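PDB 4R7W: cytosine deaminase from Klebsiella pneumoniae, which catalyses the hydrolytic deamination of cytosine to uracil and ammonia, probably with a water activated by an iron (II) ion in an amidohydrolase barrel. Local coordinates for residues F52-I57 with F305-I310; S73-E78 with Q278-S283; H113-V118 with L205-C210; P271-H276 with P313-G318. All blocks are in the same frame, centred on the assembly; numbering follows the deposited sequence.

Contact 1 of 4, residues F52-I57 with F305-I310; sequences FVEPHI and FAQDSI. With FE2 (Fe (II) ion), chain L; O7U ((2R)-2-amino-2,5-dihydro-1,5,2-diazaphosphinin-6(1H)-one 2-oxide), chain M.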
# COMPACT_ATOMS: atom_id res chain seq x y z
N PHE B 52 -17.57 6.78 0.13
CA PHE B 52 -16.43 6.63 -0.77
C PHE B 52 -16.93 6.51 -2.21
O PHE B 52 -18.04 6.02 -2.46
CB PHE B 52 -15.58 5.42 -0.40
CG PHE B 52 -14.76 5.62 0.86
CD1 PHE B 52 -14.78 4.68 1.87
CD2 PHE B 52 -13.97 6.74 1.02
CE1 PHE B 52 -14.04 4.86 3.04
CE2 PHE B 52 -13.21 6.93 2.18
CZ PHE B 52 -13.25 5.99 3.19
N VAL B 53 -16.08 6.96 -3.14
CA VAL B 53 -16.37 6.95 -4.57
C VAL B 53 -15.29 6.14 -5.27
O VAL B 53 -14.10 6.27 -4.98
CB VAL B 53 -16.37 8.37 -5.14
CG1 VAL B 53 -16.72 8.36 -6.63
CG2 VAL B 53 -17.34 9.26 -4.36
N GLU B 54 -15.70 5.27 -6.18
CA GLU B 54 -14.75 4.58 -7.04
C GLU B 54 -14.98 5.17 -8.42
O GLU B 54 -15.92 4.78 -9.09
CB GLU B 54 -15.02 3.07 -7.04
CG GLU B 54 -14.14 2.29 -8.00
CD GLU B 54 -12.71 2.76 -7.97
OE1 GLU B 54 -11.95 2.28 -7.11
OE2 GLU B 54 -12.34 3.64 -8.77
N PRO B 55 -14.16 6.15 -8.81
CA PRO B 55 -14.46 6.88 -10.04
C PRO B 55 -13.86 6.22 -11.27
O PRO B 55 -13.97 6.78 -12.35
CB PRO B 55 -13.77 8.21 -9.82
CG PRO B 55 -12.53 7.82 -9.04
CD PRO B 55 -12.98 6.71 -8.12
N HIS B 56 -13.24 5.06 -11.12
CA HIS B 56 -12.64 4.41 -12.28
C HIS B 56 -12.40 2.93 -12.03
O HIS B 56 -11.43 2.55 -11.37
CB HIS B 56 -11.31 5.09 -12.64
CG HIS B 56 -10.70 4.61 -13.93
ND1 HIS B 56 -10.35 5.46 -14.95
CD2 HIS B 56 -10.41 3.36 -14.36
CE1 HIS B 56 -9.84 4.76 -15.95
NE2 HIS B 56 -9.87 3.48 -15.61
N ILE B 57 -13.28 2.08 -12.56
CA ILE B 57 -13.10 0.64 -12.46
C ILE B 57 -13.57 -0.11 -13.72
O ILE B 57 -14.37 0.40 -14.50
CB ILE B 57 -13.81 0.08 -11.21
CG1 ILE B 57 -13.27 -1.31 -10.86
CG2 ILE B 57 -15.33 0.09 -11.41
CD1 ILE B 57 -13.71 -1.81 -9.50
N PHE B 305 -8.17 9.57 -6.79
CA PHE B 305 -7.59 8.24 -6.87
C PHE B 305 -8.64 7.17 -7.18
O PHE B 305 -9.83 7.34 -6.89
CB PHE B 305 -6.86 7.89 -5.57
CG PHE B 305 -5.55 8.64 -5.36
CD1 PHE B 305 -4.60 8.74 -6.37
CD2 PHE B 305 -5.25 9.20 -4.12
CE1 PHE B 305 -3.38 9.41 -6.17
CE2 PHE B 305 -4.04 9.86 -3.90
CZ PHE B 305 -3.11 9.97 -4.92
N ALA B 306 -8.20 6.06 -7.79
CA ALA B 306 -9.10 4.97 -8.16
C ALA B 306 -8.39 3.63 -8.22
O ALA B 306 -7.20 3.57 -8.53
CB ALA B 306 -9.76 5.27 -9.51
N GLN B 307 -9.14 2.56 -7.97
CA GLN B 307 -8.61 1.19 -7.99
C GLN B 307 -8.32 0.65 -9.40
O GLN B 307 -7.40 -0.16 -9.58
CB GLN B 307 -9.60 0.24 -7.29
CG GLN B 307 -9.83 0.56 -5.82
CD GLN B 307 -10.94 -0.28 -5.18
OE1 GLN B 307 -10.72 -1.42 -4.78
NE2 GLN B 307 -12.14 0.31 -5.07
N ASP B 308 -9.13 1.07 -10.36
CA ASP B 308 -9.01 0.64 -11.76
C ASP B 308 -9.41 -0.81 -12.00
O ASP B 308 -10.34 -1.08 -12.77
CB ASP B 308 -7.58 0.86 -12.26
CG ASP B 308 -7.51 1.13 -13.73
OD1 ASP B 308 -6.57 1.81 -14.13
OD2 ASP B 308 -8.40 0.66 -14.47
N SER B 309 -8.71 -1.75 -11.38
CA SER B 309 -8.94 -3.18 -11.62
C SER B 309 -9.12 -3.97 -10.35
O SER B 309 -8.51 -3.66 -9.32
CB SER B 309 -7.74 -3.80 -12.36
OG SER B 309 -7.56 -3.25 -13.65
N ILE B 310 -9.92 -5.03 -10.42
CA ILE B 310 -9.95 -6.01 -9.35
C ILE B 310 -9.88 -7.42 -9.92
O ILE B 310 -10.84 -7.90 -10.54
CB ILE B 310 -11.19 -5.82 -8.42
CG1 ILE B 310 -11.04 -4.52 -7.63
CG2 ILE B 310 -11.34 -7.00 -7.46
CD1 ILE B 310 -12.26 -4.13 -6.84
FE FE2 L . -8.79 1.71 -16.62
N1 O7U M . -7.55 -1.34 -20.09
C2 O7U M . -6.71 -0.24 -20.28
O2 O7U M . -6.45 0.31 -21.36
N3 O7U M . -6.11 0.32 -19.17
N4 O7U M . -4.84 -0.44 -16.90
O4 O7U M . -6.73 1.10 -16.99
P4 O7U M . -6.27 -0.12 -17.63
C5 O7U M . -7.35 -1.54 -17.61
C6 O7U M . -7.80 -1.90 -18.76
O HOH W 1 -12.17 8.06 -5.06

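Contact 2 of 4, residues S73-E78 with Q278-S283; sequences SGTLFE and QGRFDS. With O7U ((2R)-2-amino-2,5-dihydro-1,5,2-diazaphosphinin-6(1H)-one 2-oxide), chain M.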
# COMPACT_ATOMS: atom_id res chain seq x y z
N SER B 73 4.10 -10.56 -18.39
CA SER B 73 4.99 -9.41 -18.40
C SER B 73 4.54 -8.34 -17.40
O SER B 73 5.31 -7.46 -17.02
CB SER B 73 5.04 -8.80 -19.81
OG SER B 73 3.76 -8.37 -20.24
N GLY B 74 3.29 -8.42 -16.98
CA GLY B 74 2.69 -7.36 -16.19
C GLY B 74 2.62 -6.04 -16.94
O GLY B 74 2.86 -4.98 -16.36
N THR B 75 2.30 -6.09 -18.23
CA THR B 75 2.21 -4.87 -19.04
C THR B 75 0.79 -4.58 -19.50
O THR B 75 -0.05 -5.47 -19.56
CB THR B 75 3.11 -4.94 -20.28
OG1 THR B 75 2.70 -6.05 -21.11
CG2 THR B 75 4.58 -5.08 -19.84
N LEU B 76 0.53 -3.31 -19.81
CA LEU B 76 -0.76 -2.89 -20.35
C LEU B 76 -1.10 -3.68 -21.60
O LEU B 76 -2.21 -4.19 -21.77
CB LEU B 76 -0.74 -1.40 -20.71
CG LEU B 76 -1.97 -0.82 -21.42
CD1 LEU B 76 -3.25 -1.02 -20.59
CD2 LEU B 76 -1.78 0.65 -21.74
N PHE B 77 -0.13 -3.77 -22.50
CA PHE B 77 -0.38 -4.33 -23.83
C PHE B 77 -0.64 -5.84 -23.79
O PHE B 77 -1.57 -6.33 -24.43
CB PHE B 77 0.74 -3.91 -24.79
CG PHE B 77 1.10 -2.44 -24.68
CD1 PHE B 77 2.34 -2.04 -24.17
CD2 PHE B 77 0.19 -1.46 -25.05
CE1 PHE B 77 2.65 -0.68 -24.05
CE2 PHE B 77 0.49 -0.11 -24.93
CZ PHE B 77 1.74 0.28 -24.43
N GLU B 78 0.14 -6.59 -23.01
CA GLU B 78 -0.18 -8.00 -22.81
C GLU B 78 -1.54 -8.17 -22.12
O GLU B 78 -2.28 -9.09 -22.44
CB GLU B 78 0.90 -8.77 -22.03
CG GLU B 78 0.54 -10.27 -21.87
CD GLU B 78 1.65 -11.11 -21.24
OE1 GLU B 78 1.39 -12.30 -20.95
OE2 GLU B 78 2.77 -10.60 -21.05
N GLN B 278 3.36 0.39 -15.03
CA GLN B 278 4.35 1.33 -15.53
C GLN B 278 5.77 0.95 -15.09
O GLN B 278 5.96 0.10 -14.22
CB GLN B 278 4.01 2.78 -15.12
CG GLN B 278 2.59 3.21 -15.49
CD GLN B 278 2.28 3.05 -17.00
OE1 GLN B 278 1.42 2.25 -17.39
NE2 GLN B 278 2.96 3.82 -17.83
N GLY B 279 6.77 1.56 -15.72
CA GLY B 279 8.17 1.29 -15.41
C GLY B 279 8.65 -0.03 -15.97
O GLY B 279 9.78 -0.47 -15.71
N ARG B 280 7.81 -0.67 -16.78
CA ARG B 280 8.11 -2.02 -17.26
C ARG B 280 9.12 -2.05 -18.40
O ARG B 280 9.67 -3.11 -18.73
CB ARG B 280 6.81 -2.72 -17.67
CG ARG B 280 5.91 -3.06 -16.48
CD ARG B 280 6.41 -4.27 -15.71
NE ARG B 280 5.45 -4.68 -14.69
CZ ARG B 280 5.54 -5.77 -13.94
NH1 ARG B 280 6.54 -6.61 -14.07
NH2 ARG B 280 4.59 -6.01 -13.04
N PHE B 281 9.37 -0.90 -19.00
CA PHE B 281 10.26 -0.81 -20.15
C PHE B 281 11.57 -0.08 -19.83
O PHE B 281 12.42 0.10 -20.70
CB PHE B 281 9.51 -0.18 -21.32
CG PHE B 281 8.24 -0.90 -21.66
CD1 PHE B 281 7.01 -0.41 -21.25
CD2 PHE B 281 8.28 -2.11 -22.34
CE1 PHE B 281 5.84 -1.09 -21.55
CE2 PHE B 281 7.12 -2.80 -22.64
CZ PHE B 281 5.90 -2.29 -22.25
N ASP B 282 11.71 0.34 -18.57
CA ASP B 282 12.98 0.86 -18.05
C ASP B 282 13.83 -0.30 -17.58
O ASP B 282 13.30 -1.36 -17.24
CB ASP B 282 12.72 1.73 -16.82
CG ASP B 282 12.17 3.08 -17.16
OD1 ASP B 282 12.33 3.53 -18.32
OD2 ASP B 282 11.58 3.71 -16.25
N SER B 283 15.14 -0.10 -17.52
CA SER B 283 15.96 -0.97 -16.68
C SER B 283 16.05 -0.35 -15.28
O SER B 283 15.11 -0.42 -14.48
CB SER B 283 17.35 -1.17 -17.28
OG SER B 283 17.98 0.07 -17.52
N1 O7U M . -7.55 -1.34 -20.09
C2 O7U M . -6.71 -0.24 -20.28
O2 O7U M . -6.45 0.31 -21.36
N3 O7U M . -6.11 0.32 -19.17
N4 O7U M . -4.84 -0.44 -16.90
O4 O7U M . -6.73 1.10 -16.99
P4 O7U M . -6.27 -0.12 -17.63
C5 O7U M . -7.35 -1.54 -17.61
C6 O7U M . -7.80 -1.90 -18.76

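Contact 3 of 4, residues H113-V118 with L205-C210; sequences HVRTHV and LVDVHC. With FE2 (Fe (II) ion), chain L; O7U ((2R)-2-amino-2,5-dihydro-1,5,2-diazaphosphinin-6(1H)-one 2-oxide), chain M.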
# COMPACT_ATOMS: atom_id res chain seq x y z
N HIS B 113 -20.78 5.19 -4.95
CA HIS B 113 -20.76 5.78 -6.28
C HIS B 113 -19.63 5.16 -7.07
O HIS B 113 -18.48 5.16 -6.61
CB HIS B 113 -20.56 7.29 -6.20
CG HIS B 113 -21.71 8.01 -5.57
ND1 HIS B 113 -22.86 8.32 -6.26
CD2 HIS B 113 -21.88 8.49 -4.31
CE1 HIS B 113 -23.69 8.95 -5.45
NE2 HIS B 113 -23.12 9.07 -4.27
N VAL B 114 -19.96 4.63 -8.25
CA VAL B 114 -18.99 3.91 -9.07
C VAL B 114 -19.12 4.32 -10.54
O VAL B 114 -20.22 4.39 -11.07
CB VAL B 114 -19.26 2.39 -9.03
CG1 VAL B 114 -18.20 1.63 -9.84
CG2 VAL B 114 -19.32 1.89 -7.59
N ARG B 115 -17.99 4.58 -11.19
CA ARG B 115 -17.99 4.78 -12.64
C ARG B 115 -17.20 3.65 -13.27
O ARG B 115 -16.00 3.53 -13.04
CB ARG B 115 -17.35 6.12 -13.01
CG ARG B 115 -17.02 6.24 -14.49
CD ARG B 115 -16.39 7.58 -14.83
NE ARG B 115 -17.35 8.68 -14.77
CZ ARG B 115 -17.04 9.96 -14.95
NH1 ARG B 115 -15.79 10.32 -15.18
NH2 ARG B 115 -17.98 10.89 -14.88
N THR B 116 -17.89 2.79 -14.02
CA THR B 116 -17.23 1.66 -14.66
C THR B 116 -17.02 1.91 -16.15
O THR B 116 -17.86 2.50 -16.82
CB THR B 116 -17.99 0.32 -14.49
OG1 THR B 116 -17.18 -0.74 -15.00
CG2 THR B 116 -19.31 0.33 -15.26
N HIS B 117 -15.87 1.46 -16.63
CA HIS B 117 -15.61 1.38 -18.07
C HIS B 117 -16.06 0.01 -18.53
O HIS B 117 -16.04 -0.96 -17.77
CB HIS B 117 -14.12 1.62 -18.35
CG HIS B 117 -13.68 3.01 -18.05
ND1 HIS B 117 -13.51 3.97 -19.02
CD2 HIS B 117 -13.41 3.62 -16.87
CE1 HIS B 117 -13.15 5.11 -18.46
NE2 HIS B 117 -13.07 4.92 -17.16
N VAL B 118 -16.53 -0.05 -19.77
CA VAL B 118 -16.97 -1.29 -20.36
C VAL B 118 -16.41 -1.30 -21.77
O VAL B 118 -16.61 -0.34 -22.52
CB VAL B 118 -18.51 -1.35 -20.45
CG1 VAL B 118 -18.96 -2.73 -20.88
CG2 VAL B 118 -19.12 -0.99 -19.12
N LEU B 205 -21.10 12.74 -20.56
CA LEU B 205 -19.83 13.06 -19.91
C LEU B 205 -18.71 12.38 -20.69
O LEU B 205 -18.98 11.53 -21.52
CB LEU B 205 -19.84 12.57 -18.45
CG LEU B 205 -20.99 13.07 -17.56
CD1 LEU B 205 -20.92 12.48 -16.15
CD2 LEU B 205 -21.00 14.58 -17.49
N VAL B 206 -17.46 12.76 -20.44
CA VAL B 206 -16.31 12.16 -21.11
C VAL B 206 -15.31 11.69 -20.06
O VAL B 206 -15.05 12.39 -19.07
CB VAL B 206 -15.60 13.18 -22.03
CG1 VAL B 206 -14.28 12.62 -22.56
CG2 VAL B 206 -16.49 13.59 -23.17
N ASP B 207 -14.77 10.49 -20.25
CA ASP B 207 -13.68 9.99 -19.41
C ASP B 207 -12.75 9.10 -20.25
O ASP B 207 -13.06 7.95 -20.54
CB ASP B 207 -14.22 9.21 -18.21
CG ASP B 207 -13.15 8.97 -17.16
OD1 ASP B 207 -13.46 9.07 -15.94
OD2 ASP B 207 -12.00 8.71 -17.55
N VAL B 208 -11.60 9.65 -20.60
CA VAL B 208 -10.69 9.02 -21.58
C VAL B 208 -9.48 8.41 -20.86
O VAL B 208 -8.93 9.04 -19.95
CB VAL B 208 -10.23 10.08 -22.63
CG1 VAL B 208 -9.23 9.50 -23.65
CG2 VAL B 208 -11.46 10.64 -23.37
N HIS B 209 -9.11 7.18 -21.22
CA HIS B 209 -7.82 6.64 -20.81
C HIS B 209 -6.80 7.39 -21.62
O HIS B 209 -6.63 7.13 -22.82
CB HIS B 209 -7.68 5.16 -21.12
CG HIS B 209 -8.49 4.27 -20.24
ND1 HIS B 209 -9.87 4.35 -20.16
CD2 HIS B 209 -8.12 3.27 -19.40
CE1 HIS B 209 -10.31 3.45 -19.31
NE2 HIS B 209 -9.27 2.77 -18.84
N CYS B 210 -6.13 8.33 -20.98
CA CYS B 210 -5.34 9.30 -21.71
C CYS B 210 -3.87 9.14 -21.41
O CYS B 210 -3.44 9.33 -20.27
CB CYS B 210 -5.79 10.70 -21.36
SG CYS B 210 -5.26 11.92 -22.52
FE FE2 L . -8.79 1.71 -16.62
N1 O7U M . -7.55 -1.34 -20.09
C2 O7U M . -6.71 -0.24 -20.28
O2 O7U M . -6.45 0.31 -21.36
N3 O7U M . -6.11 0.32 -19.17
N4 O7U M . -4.84 -0.44 -16.90
O4 O7U M . -6.73 1.10 -16.99
P4 O7U M . -6.27 -0.12 -17.63
C5 O7U M . -7.35 -1.54 -17.61
C6 O7U M . -7.80 -1.90 -18.76
O HOH W 2 -16.15 12.81 -16.64
O HOH W 3 -12.85 6.75 -14.78

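Contact 4 of 4, residues P271-H276 with P313-G318; sequences PTESIH and PWYPLG. With O7U ((2R)-2-amino-2,5-dihydro-1,5,2-diazaphosphinin-6(1H)-one 2-oxide), chain M.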
# COMPACT_ATOMS: atom_id res chain seq x y z
N PRO B 271 -2.87 4.69 -8.67
CA PRO B 271 -1.50 4.44 -8.18
C PRO B 271 -1.11 2.97 -8.04
O PRO B 271 0.04 2.64 -8.33
CB PRO B 271 -1.49 5.12 -6.81
CG PRO B 271 -2.93 5.13 -6.39
CD PRO B 271 -3.67 5.41 -7.66
N THR B 272 -2.01 2.10 -7.60
CA THR B 272 -1.65 0.69 -7.51
C THR B 272 -1.58 0.07 -8.91
O THR B 272 -0.74 -0.78 -9.17
CB THR B 272 -2.63 -0.12 -6.65
OG1 THR B 272 -3.97 0.07 -7.13
CG2 THR B 272 -2.52 0.27 -5.18
N GLU B 273 -2.44 0.53 -9.81
CA GLU B 273 -2.49 -0.06 -11.14
C GLU B 273 -1.25 0.34 -11.93
O GLU B 273 -0.63 -0.49 -12.60
CB GLU B 273 -3.74 0.40 -11.88
CG GLU B 273 -4.00 -0.35 -13.17
CD GLU B 273 -4.87 -1.56 -12.96
OE1 GLU B 273 -5.10 -1.94 -11.79
OE2 GLU B 273 -5.34 -2.13 -13.97
N SER B 274 -0.92 1.62 -11.86
CA SER B 274 0.23 2.13 -12.62
C SER B 274 1.59 1.75 -12.00
O SER B 274 2.55 1.52 -12.72
CB SER B 274 0.10 3.64 -12.85
OG SER B 274 -1.08 3.94 -13.59
N ILE B 275 1.68 1.67 -10.67
CA ILE B 275 2.94 1.22 -10.10
C ILE B 275 3.25 -0.20 -10.59
O ILE B 275 4.41 -0.56 -10.80
CB ILE B 275 2.97 1.32 -8.55
CG1 ILE B 275 4.41 1.29 -8.04
CG2 ILE B 275 2.14 0.21 -7.92
CD1 ILE B 275 5.17 2.59 -8.24
N HIS B 276 2.20 -0.99 -10.81
CA HIS B 276 2.28 -2.33 -11.38
C HIS B 276 2.61 -2.31 -12.88
O HIS B 276 3.54 -2.99 -13.32
CB HIS B 276 0.96 -3.08 -11.14
CG HIS B 276 0.90 -4.44 -11.75
ND1 HIS B 276 1.85 -5.42 -11.53
CD2 HIS B 276 -0.02 -5.01 -12.58
CE1 HIS B 276 1.53 -6.51 -12.19
NE2 HIS B 276 0.39 -6.29 -12.84
N PRO B 313 -7.27 -9.04 -16.14
CA PRO B 313 -6.04 -9.28 -16.92
C PRO B 313 -4.88 -8.32 -16.66
O PRO B 313 -3.73 -8.65 -16.98
CB PRO B 313 -6.52 -9.13 -18.37
CG PRO B 313 -7.95 -9.47 -18.32
CD PRO B 313 -8.46 -8.99 -17.01
N TRP B 314 -5.16 -7.16 -16.07
CA TRP B 314 -4.11 -6.16 -15.84
C TRP B 314 -3.59 -6.08 -14.40
O TRP B 314 -2.62 -5.37 -14.15
CB TRP B 314 -4.61 -4.76 -16.23
CG TRP B 314 -4.96 -4.63 -17.67
CD1 TRP B 314 -4.12 -4.27 -18.68
CD2 TRP B 314 -6.24 -4.88 -18.27
NE1 TRP B 314 -4.80 -4.27 -19.88
CE2 TRP B 314 -6.10 -4.64 -19.65
CE3 TRP B 314 -7.48 -5.27 -17.77
CZ2 TRP B 314 -7.16 -4.78 -20.54
CZ3 TRP B 314 -8.55 -5.42 -18.67
CH2 TRP B 314 -8.38 -5.17 -20.03
N TYR B 315 -4.21 -6.79 -13.47
CA TYR B 315 -3.88 -6.61 -12.05
C TYR B 315 -4.48 -7.76 -11.26
O TYR B 315 -5.69 -7.93 -11.23
CB TYR B 315 -4.46 -5.27 -11.57
CG TYR B 315 -4.14 -4.88 -10.13
CD1 TYR B 315 -5.12 -4.93 -9.14
CD2 TYR B 315 -2.87 -4.44 -9.78
CE1 TYR B 315 -4.83 -4.55 -7.83
CE2 TYR B 315 -2.57 -4.08 -8.49
CZ TYR B 315 -3.54 -4.13 -7.52
OH TYR B 315 -3.21 -3.76 -6.24
N PRO B 316 -3.62 -8.58 -10.64
CA PRO B 316 -4.07 -9.82 -9.99
C PRO B 316 -4.66 -9.64 -8.57
O PRO B 316 -5.24 -10.58 -8.03
CB PRO B 316 -2.79 -10.65 -9.92
CG PRO B 316 -1.71 -9.63 -9.79
CD PRO B 316 -2.15 -8.44 -10.61
N LEU B 317 -4.51 -8.46 -7.99
CA LEU B 317 -5.02 -8.23 -6.63
C LEU B 317 -6.30 -7.39 -6.65
O LEU B 317 -6.98 -7.31 -7.67
CB LEU B 317 -3.94 -7.58 -5.76
CG LEU B 317 -2.67 -8.39 -5.56
CD1 LEU B 317 -1.65 -7.63 -4.68
CD2 LEU B 317 -3.01 -9.74 -4.95
N GLY B 318 -6.63 -6.76 -5.52
CA GLY B 318 -7.84 -5.94 -5.44
C GLY B 318 -8.87 -6.52 -4.48
O GLY B 318 -9.11 -7.73 -4.47
N1 O7U M . -7.55 -1.34 -20.09
C2 O7U M . -6.71 -0.24 -20.28
O2 O7U M . -6.45 0.31 -21.36
N3 O7U M . -6.11 0.32 -19.17
N4 O7U M . -4.84 -0.44 -16.90
O4 O7U M . -6.73 1.10 -16.99
P4 O7U M . -6.27 -0.12 -17.63
C5 O7U M . -7.35 -1.54 -17.61
C6 O7U M . -7.80 -1.90 -18.76

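Contact 1 of 4, residues F52-I57 with F305-I310
His56 and Asp308 meet at the iron (II) ion, which His56 NE2 binds at 2.3 Å and Asp308 OD2 at 2.4 Å. The two side chains run side by side toward the metal, with ring and carboxylate planes 68° apart. In both, CG is anti to the backbone N, which lets each side chain extend from its backbone to the iron. The phosphoryl oxygen O4 of the bound phosphorus-containing ligand takes a third place on the iron, while His58 and His209 complete the site; Ser240 holds His56 by ND1.

One step out, the backbones are tied by a weak bond of 2.9 Å from Asp308 N to His56 O, part of the single beta bridge pairing Ile57 with Asp308. Further back Glu54 works as a clasp. Its chain bends at chi2 (42°), and OE1 accepts from Gln307 N (3.0 Å) and, on its anti lone pair, from Gln307 NE2 (2.8 Å). OE2 turns back to His56 N at 2.9 Å, again by the anti lone pair. Small Ala306 lets its CB sit 3.5 Å from His56 CB. At the rear a water donates to Val53 O and Phe305 O.

A buried carboxylate gripped by three N-H groups is probably kept ionised, and it fixes the backbone beside both metal ligands; Glu54 is thus a second-shell residue that helps position the first.

Contact 2 of 4, residues S73-E78 with Q278-S283
Arg280 lies along the backbone of Ser73 and Gly74, forming the close-packed half of the contact. Its guanidinium turns one face to that turn, with Ser73 O 3.1 Å above the plane. Although Arg280 NE comes within 3.1 Å of Gly74 O, the angle is too poor for a hydrogen bond; NE is instead bonded to His276 O. A bend at chi2 (-76°) folds the chain over the turn, where Gly74, which has no side chain to collide with Arg280 NH2, allows the close approach.

Beyond it the packing is looser and more apolar. Thr75 CG2 touches Arg280 CB and Phe281 CZ, each at 3.9 Å, and Phe281 CZ reaches the edge of the Phe77 ring at CE1, 4.0 Å away. Phe281 is exposed and Phe77 partly so, making this the solvent side.

Threonine suits its place doubly: the methyl meets the neighbouring loop, while OG1 caps the helix beginning at Leu76 by accepting from Glu78 N at 3.2 Å. Glu78 OE2 accepts from Ser73 N and Ser73 OG on one face of its carboxylate. Bonds within 73-78, helped by Asn71, thus order the turn; van der Waals contact and probably guanidinium-carbonyl attraction join the loops.

Contact 3 of 4, residues H113-V118 with L205-C210
The ring of His209 stands almost upright on that of His117, an edge-to-face pair with planes 81° apart and centroids separated by 4.5 Å. His209 CE1 points down at one face of His117, 3.3 Å from ND1, and is displaced toward the rim. While this CE1 meets His117, the adjacent NE2 of His209 binds the iron (II) ion at 2.5 Å. His117 thus packs beside a metal ligand. A histidine serves well here, since its flat face receives the C-H edge while its NE2 lies 3.0 Å from a water, which donates to Asp207 OD1.

Arg115 and Asp207 meet quite differently. The carboxylate is turned 84° from the guanidinium, yet OD1 lies at the guanidinium edge, in its plane, and takes a salt-bridge hydrogen bond from Arg115 NH1 of 2.8 Å on its anti lone pair. A second water links NH1 to Val206 O, and Leu205 CD1 rests 3.6 Å from Arg115 NH2. The other ends of the pair are held as well, Asp207 OD2 by Ser240 and Arg115 NH2 by Gln145, so the buried charges are probably balanced.

Strands 111-119 and 205-210 are not neighbours; the axes of their short segments approach to 9.9 Å at 60°, and these side chains bridge them. Metal-binding histidines near the C-terminal ends of barrel strands are the hallmark of the amidohydrolase TIM barrel, and His209 is one of them here.

Contact 4 of 4, residues P271-H276 with P313-G318
Aromatic contacts join His276 to Tyr315, whose ring edge is directed at the face of His276 in an offset edge-to-face pair with planes 70° apart. The centroids are 5.9 Å from one another, so the pair is a loose one. His276 also presents its own edge to the loop: CD2 lies 3.1 Å from Trp314 O, which sits in the plane of the imidazole. Pro316 CD comes within 4.0 Å of His276 NE2.

Polar groups meet the loop mainly through van der Waals contact. Glu273, with CG anti to the backbone N (chi1 -170°) and a bend at chi2 (91°), lays its carboxylate across the base of two aromatic side chains; OE1 is 3.4 Å from Tyr315 CB and OE2 3.5 Å from Trp314 CB. OE2 is hydrogen-bonded to Ser309, which helps fix the carboxylate. The phenol of Tyr315 passes Thr272, with OH 3.7 Å from CB, and is hydrogen-bonded to His331 of the second subunit. A tyrosine fits here because its ring packs on the helix while its hydroxyl reaches the subunit interface.

Ligand contacts come last. Trp314 lies under the bound phosphorus-containing molecule, whose C6 is 3.2 Å above the centre of the indole, and Pro313 CB backs the other face. Leu76 O takes a weak hydrogen bond from Trp314 NE1. Glu273 OE2 comes within 3.4 Å of ligand N4. The broad indole probably suits a flat pyrimidine-like ring; with Glu273 it lines one side of the active-site pocket at the mouth of the amidohydrolase barrel.

Overall arrangement
All four contacts touch the bound ligand, contact 2 through Leu76. Contacts 1 and 3, with centres 10 Å apart, share the iron and are joined through neighbouring strands 47-57 and 111-119, where Ile57 O and His117 N lie 2.8 Å apart in a probable hydrogen bond. Contact 4, about 11 Å from contact 1 between centres, meets it where Asp308 OD1 packs 3.5 Å from Glu273 CG, linking the loop carrying Asp308 to the side of the pocket. Contact 2 is the most peripheral, its centre 22 Å from that of the chain; like contact 4, it borders the second subunit.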